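Local coordinates for lysine/ornithine decarboxylase (PDB 2PLJ), which catalyses the decarboxylation of the basic amino acids lysine and ornithine, using a pyridoxal phosphate cofactor, with putrescine as the product from ornithine, at residues S302-M307 and Y318-G323; G314-Y319 and L371-N376. One frame throughout, in Å; residues are numbered along the deposited sequence.

Contact 1: residues S302-M307 and Y318-G323; sequences SVASVM and YYLDDG
Val-306 and Leu-320 meet side by side as an antiparallel non-hydrogen-bonded pair, their CA atoms 4.6 Å apart and both side chains on the same face of the sheet. The two methyl branches of Val-306 divide the work: CG2 lies 3.8 Å from Leu-320 CD2, while CG1, set anti to the backbone N (chi1 176°), leans obliquely on the ring of Tyr-318. Further along, Ala-304 CB packs on Leu-320 CB and on Asp-322 CB. The thioether end of Met-307 crosses the turn after the strand: its SD passes CB of Asp-321, and the bend at chi3 brings CE to 3.7 Å from Leu-320 O.

Two backbone bonds flank the Val-306/Leu-320 pair: Met-307 N donates to Tyr-319 O at 2.8 Å, and Asp-321 N gives a more bent bond to Ser-305 O, 3.1 Å long. Past the second, where strand 315-320 has ended, the Asp-321 carboxylate reaches back to Ser-305. Its OD1 accepts Ser-305 N at 2.8 Å in a nearly straight bond (167°), and OD2 accepts the Ser-305 hydroxyl, OG to OD2 2.7 Å; both donors approach from above the carboxylate plane. Three bonds thus join the two residues, and the two to OD1 and OD2 restrain the carboxylate's rotation.

The contact joins the arms of the hairpin formed by strands 300-312 and 315-320. Strand 379-382 flanks the first arm, with Val-380 against Leu-320, and helix 40-53 packs on Val-303. At the dimer interface, the Tyr-319 ring meets Phe-187 of the second subunit and its hydroxyl bonds to Lys-186 O there.

Contact 2: residues G314-Y319 and L371-N376; sequences GQIWYY and LPKLNN
The phenol ring of Tyr-318 is sandwiched between Leu-374, across the contact, and Ile-316 of its own strand. Leu-374 CD1 stands 4.0 Å from the ring centroid and 9° off the ring normal, a CH-pi contact over the face, with the two side chains crossing at about a right angle. On the opposite face Ile-316 CG2 sits 3.5 Å above the ring plane, displaced toward the rim. Leu-371 runs past the ring in the opposite direction and brings CD1 to 4.1 Å from Tyr-318 CE2.

Lys-373 folds back: the bend at chi2 sets CD 3.8 Å from Ile-316 CD1, where the two chains cross nearly perpendicularly, and the bend at chi4 turns NZ to Leu-374 O, which it meets from above the carbonyl plane. Gln-309 of strand 300-312 accepts from the same NZ and donates to the same carbonyl.

The phenol oxygen accepts Leu-374 N, N to OH 3.0 Å, in a nearly straight bond (168°). A water in the ring plane, at a short 2.5 Å from Tyr-318 OH, donates to Leu-371 O.

Strands 315-320 and 369-372 both pair with strand 349-355 in the mixed sheet, so Tyr-318 reaches past that strand to the end of 369-372 and the loop after it. Leu-374 and Ile-316 on the two faces probably restrict the ring's tilt, while the amide and the water hold its hydroxyl.

In the fold
Along the chain, strand 300-312 comes first and turns back through a short connection to strand 315-320; contact 1 closes that hairpin with only ten residues between its segments. Contact 2 starts on the second hairpin arm and closes a much longer loop of 51 residues, which includes strands 340-342 and 349-355, before returning at 371-376. The two contacts cross along the chain, since contact 2 starts before contact 1 has closed, and their segments share Tyr-318 and Tyr-319. Their centres lie 11 Å apart. Together they tie the hairpin to the end of strand 369-372, within the mixed beta sheet distinct from the pyridoxal-binding beta/alpha barrel, and both reach the second subunit.

Contact 1: residues S302-M307 and Y318-G323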
loop_
_atom_site.group_PDB
_atom_site.type_symbol
_atom_site.label_atom_id
_atom_site.label_comp_id
_atom_site.label_asym_id
_atom_site.label_seq_id
_atom_site.Cartn_x
_atom_site.Cartn_y
_atom_site.Cartn_z
ATOM N N SER A 302 17.229 -2.384 -4.121
ATOM C CA SER A 302 16.292 -3.509 -3.977
ATOM C C SER A 302 16.804 -4.688 -4.787
ATOM O O SER A 302 17.464 -4.497 -5.804
ATOM C CB SER A 302 14.880 -3.144 -4.441
ATOM O OG SER A 302 14.878 -2.799 -5.836
ATOM N N VAL A 303 16.494 -5.891 -4.300
ATOM C CA VAL A 303 16.885 -7.115 -4.979
ATOM C C VAL A 303 15.656 -8.013 -4.995
ATOM O O VAL A 303 15.114 -8.373 -3.931
ATOM C CB VAL A 303 18.074 -7.838 -4.258
ATOM C CG1 VAL A 303 18.489 -9.096 -5.041
ATOM C CG2 VAL A 303 19.258 -6.892 -4.065
ATOM N N ALA A 304 15.193 -8.343 -6.198
ATOM C CA ALA A 304 14.100 -9.321 -6.356
ATOM C C ALA A 304 14.556 -10.448 -7.247
ATOM O O ALA A 304 15.527 -10.307 -7.985
ATOM C CB ALA A 304 12.863 -8.647 -6.969
ATOM N N SER A 305 13.868 -11.578 -7.146
ATOM C CA SER A 305 14.203 -12.737 -7.958
ATOM C C SER A 305 13.015 -13.181 -8.792
ATOM O O SER A 305 11.851 -12.924 -8.443
ATOM C CB SER A 305 14.751 -13.868 -7.077
ATOM O OG SER A 305 13.719 -14.619 -6.460
ATOM N N VAL A 306 13.319 -13.851 -9.897
ATOM C CA VAL A 306 12.289 -14.307 -10.841
ATOM C C VAL A 306 11.701 -15.641 -10.322
ATOM O O VAL A 306 12.420 -16.640 -10.206
ATOM C CB VAL A 306 12.891 -14.541 -12.251
ATOM C CG1 VAL A 306 11.848 -15.110 -13.185
ATOM C CG2 VAL A 306 13.468 -13.241 -12.817
ATOM N N MET A 307 10.398 -15.639 -10.044
ATOM C CA MET A 307 9.659 -16.840 -9.603
ATOM C C MET A 307 9.247 -17.751 -10.758
ATOM O O MET A 307 9.230 -18.981 -10.618
ATOM C CB MET A 307 8.414 -16.435 -8.803
ATOM C CG MET A 307 8.727 -15.631 -7.537
ATOM S SD MET A 307 7.305 -15.555 -6.417
ATOM C CE MET A 307 5.971 -14.993 -7.496
ATOM N N TYR A 318 8.245 -11.757 -16.766
ATOM C CA TYR A 318 8.884 -12.278 -15.559
ATOM C C TYR A 318 8.045 -11.913 -14.327
ATOM O O TYR A 318 7.663 -10.755 -14.163
ATOM C CB TYR A 318 10.299 -11.713 -15.394
ATOM C CG TYR A 318 11.205 -12.040 -16.569
ATOM C CD1 TYR A 318 11.614 -13.358 -16.799
ATOM C CD2 TYR A 318 11.630 -11.040 -17.460
ATOM C CE1 TYR A 318 12.452 -13.692 -17.867
ATOM C CE2 TYR A 318 12.463 -11.359 -18.556
ATOM C CZ TYR A 318 12.874 -12.690 -18.741
ATOM O OH TYR A 318 13.680 -13.035 -19.806
ATOM N N TYR A 319 7.792 -12.892 -13.466
ATOM C CA TYR A 319 6.970 -12.693 -12.285
ATOM C C TYR A 319 7.943 -12.696 -11.111
ATOM O O TYR A 319 8.530 -13.732 -10.795
ATOM C CB TYR A 319 5.937 -13.801 -12.154
ATOM C CG TYR A 319 5.029 -13.894 -13.357
ATOM C CD1 TYR A 319 3.812 -13.213 -13.403
ATOM C CD2 TYR A 319 5.395 -14.659 -14.486
ATOM C CE1 TYR A 319 2.973 -13.290 -14.523
ATOM C CE2 TYR A 319 4.584 -14.730 -15.601
ATOM C CZ TYR A 319 3.374 -14.049 -15.639
ATOM O OH TYR A 319 2.595 -14.167 -16.770
ATOM N N LEU A 320 8.118 -11.523 -10.501
ATOM C CA LEU A 320 9.101 -11.353 -9.425
ATOM C C LEU A 320 8.511 -11.596 -8.043
ATOM O O LEU A 320 7.281 -11.602 -7.893
ATOM C CB LEU A 320 9.718 -9.932 -9.480
ATOM C CG LEU A 320 10.252 -9.482 -10.850
ATOM C CD1 LEU A 320 10.834 -8.085 -10.765
ATOM C CD2 LEU A 320 11.295 -10.454 -11.426
ATOM N N ASP A 321 9.383 -11.740 -7.041
ATOM C CA ASP A 321 8.956 -11.894 -5.644
ATOM C C ASP A 321 8.774 -10.558 -4.885
ATOM O O ASP A 321 8.614 -10.548 -3.658
ATOM C CB ASP A 321 9.893 -12.855 -4.869
ATOM C CG ASP A 321 11.360 -12.475 -4.982
ATOM O OD1 ASP A 321 11.655 -11.347 -5.414
ATOM O OD2 ASP A 321 12.233 -13.332 -4.641
ATOM N N ASP A 322 8.807 -9.449 -5.619
ATOM C CA ASP A 322 8.519 -8.119 -5.033
ATOM C C ASP A 322 7.778 -7.315 -6.105
ATOM O O ASP A 322 7.923 -7.570 -7.314
ATOM C CB ASP A 322 9.829 -7.425 -4.639
ATOM C CG ASP A 322 9.650 -6.400 -3.478
ATOM O OD1 ASP A 322 8.483 -6.120 -3.046
ATOM O OD2 ASP A 322 10.688 -5.943 -2.969
ATOM N N GLY A 323 6.936 -6.376 -5.679
ATOM C CA GLY A 323 6.187 -5.582 -6.644
ATOM C C GLY A 323 5.424 -4.433 -6.003
ATOM O O GLY A 323 5.843 -3.929 -4.963
#

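Contact 2: residues G314-Y319 and L371-N376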
loop_
_atom_site.group_PDB
_atom_site.type_symbol
_atom_site.label_atom_id
_atom_site.label_comp_id
_atom_site.label_asym_id
_atom_site.label_seq_id
_atom_site.Cartn_x
_atom_site.Cartn_y
_atom_site.Cartn_z
ATOM N N GLY A 314 4.159 -12.017 -27.742
ATOM C CA GLY A 314 5.505 -11.585 -28.121
ATOM C C GLY A 314 6.371 -10.884 -27.069
ATOM O O GLY A 314 7.453 -10.379 -27.393
ATOM N N GLN A 315 5.922 -10.855 -25.816
ATOM C CA GLN A 315 6.781 -10.349 -24.738
ATOM C C GLN A 315 7.007 -11.422 -23.689
ATOM O O GLN A 315 6.094 -12.218 -23.439
ATOM C CB GLN A 315 6.151 -9.136 -24.065
ATOM C CG GLN A 315 6.582 -7.829 -24.702
ATOM C CD GLN A 315 6.092 -6.647 -23.927
ATOM O OE1 GLN A 315 4.892 -6.540 -23.674
ATOM N NE2 GLN A 315 7.014 -5.739 -23.530
ATOM N N ILE A 316 8.204 -11.445 -23.089
ATOM C CA ILE A 316 8.476 -12.366 -21.997
ATOM C C ILE A 316 8.081 -11.678 -20.697
ATOM O O ILE A 316 8.660 -10.631 -20.337
ATOM C CB ILE A 316 9.959 -12.823 -21.880
ATOM C CG1 ILE A 316 10.477 -13.443 -23.191
ATOM C CG2 ILE A 316 10.122 -13.829 -20.703
ATOM C CD1 ILE A 316 11.931 -13.961 -23.078
ATOM N N TRP A 317 7.096 -12.256 -20.020
ATOM C CA TRP A 317 6.722 -11.798 -18.666
ATOM C C TRP A 317 7.554 -12.527 -17.608
ATOM O O TRP A 317 7.572 -13.757 -17.577
ATOM C CB TRP A 317 5.247 -12.080 -18.402
ATOM C CG TRP A 317 4.305 -11.138 -19.076
ATOM C CD1 TRP A 317 4.148 -10.935 -20.434
ATOM C CD2 TRP A 317 3.380 -10.260 -18.429
ATOM N NE1 TRP A 317 3.167 -9.988 -20.664
ATOM C CE2 TRP A 317 2.691 -9.552 -19.448
ATOM C CE3 TRP A 317 3.077 -9.990 -17.090
ATOM C CZ2 TRP A 317 1.692 -8.600 -19.159
ATOM C CZ3 TRP A 317 2.083 -9.047 -16.799
ATOM C CH2 TRP A 317 1.416 -8.354 -17.831
ATOM N N TYR A 318 8.245 -11.757 -16.766
ATOM C CA TYR A 318 8.884 -12.278 -15.559
ATOM C C TYR A 318 8.045 -11.913 -14.327
ATOM O O TYR A 318 7.663 -10.755 -14.163
ATOM C CB TYR A 318 10.299 -11.713 -15.394
ATOM C CG TYR A 318 11.205 -12.040 -16.569
ATOM C CD1 TYR A 318 11.614 -13.358 -16.799
ATOM C CD2 TYR A 318 11.630 -11.040 -17.460
ATOM C CE1 TYR A 318 12.452 -13.692 -17.867
ATOM C CE2 TYR A 318 12.463 -11.359 -18.556
ATOM C CZ TYR A 318 12.874 -12.690 -18.741
ATOM O OH TYR A 318 13.680 -13.035 -19.806
ATOM N N TYR A 319 7.792 -12.892 -13.466
ATOM C CA TYR A 319 6.970 -12.693 -12.285
ATOM C C TYR A 319 7.943 -12.696 -11.111
ATOM O O TYR A 319 8.530 -13.732 -10.795
ATOM C CB TYR A 319 5.937 -13.801 -12.154
ATOM C CG TYR A 319 5.029 -13.894 -13.357
ATOM C CD1 TYR A 319 3.812 -13.213 -13.403
ATOM C CD2 TYR A 319 5.395 -14.659 -14.486
ATOM C CE1 TYR A 319 2.973 -13.290 -14.523
ATOM C CE2 TYR A 319 4.584 -14.730 -15.601
ATOM C CZ TYR A 319 3.374 -14.049 -15.639
ATOM O OH TYR A 319 2.595 -14.167 -16.770
ATOM N N LEU A 371 15.399 -6.590 -21.717
ATOM C CA LEU A 371 16.232 -7.362 -20.806
ATOM C C LEU A 371 16.825 -8.571 -21.497
ATOM O O LEU A 371 16.208 -9.147 -22.407
ATOM C CB LEU A 371 15.422 -7.845 -19.595
ATOM C CG LEU A 371 14.716 -6.869 -18.647
ATOM C CD1 LEU A 371 13.915 -7.684 -17.650
ATOM C CD2 LEU A 371 15.703 -5.946 -17.880
ATOM N N PRO A 372 18.022 -8.985 -21.051
ATOM C CA PRO A 372 18.516 -10.271 -21.504
ATOM C C PRO A 372 17.580 -11.391 -21.015
ATOM O O PRO A 372 16.785 -11.182 -20.078
ATOM C CB PRO A 372 19.904 -10.375 -20.851
ATOM C CG PRO A 372 19.901 -9.416 -19.754
ATOM C CD PRO A 372 18.939 -8.325 -20.098
ATOM N N LYS A 373 17.643 -12.547 -21.666
ATOM C CA LYS A 373 16.879 -13.704 -21.215
ATOM C C LYS A 373 17.295 -14.098 -19.791
ATOM O O LYS A 373 18.478 -14.322 -19.523
ATOM C CB LYS A 373 17.040 -14.894 -22.178
ATOM C CG LYS A 373 16.313 -16.169 -21.755
ATOM C CD LYS A 373 14.797 -15.959 -21.615
ATOM C CE LYS A 373 14.049 -17.272 -21.354
ATOM N NZ LYS A 373 14.391 -17.990 -20.077
ATOM N N LEU A 374 16.311 -14.151 -18.897
ATOM C CA LEU A 374 16.532 -14.551 -17.509
ATOM C C LEU A 374 15.968 -15.934 -17.221
ATOM O O LEU A 374 14.929 -16.313 -17.771
ATOM C CB LEU A 374 15.850 -13.557 -16.574
ATOM C CG LEU A 374 16.241 -12.087 -16.747
ATOM C CD1 LEU A 374 15.410 -11.273 -15.770
ATOM C CD2 LEU A 374 17.745 -11.900 -16.538
ATOM N N ASN A 375 16.659 -16.674 -16.358
ATOM C CA ASN A 375 16.154 -17.923 -15.799
ATOM C C ASN A 375 15.412 -17.668 -14.482
ATOM O O ASN A 375 15.673 -16.663 -13.789
ATOM C CB ASN A 375 17.321 -18.861 -15.504
ATOM C CG ASN A 375 18.096 -19.249 -16.750
ATOM O OD1 ASN A 375 19.323 -19.250 -16.743
ATOM N ND2 ASN A 375 17.388 -19.585 -17.814
ATOM N N ASN A 376 14.529 -18.591 -14.102
ATOM C CA ASN A 376 13.944 -18.505 -12.765
ATOM C C ASN A 376 15.073 -18.469 -11.752
ATOM O O ASN A 376 16.095 -19.182 -11.909
ATOM C CB ASN A 376 13.006 -19.680 -12.463
ATOM C CG ASN A 376 11.792 -19.721 -13.390
ATOM O OD1 ASN A 376 11.473 -18.739 -14.083
ATOM N ND2 ASN A 376 11.114 -20.866 -13.411
HETATM O O HOH W 1 14.091 -11.142 -21.436
#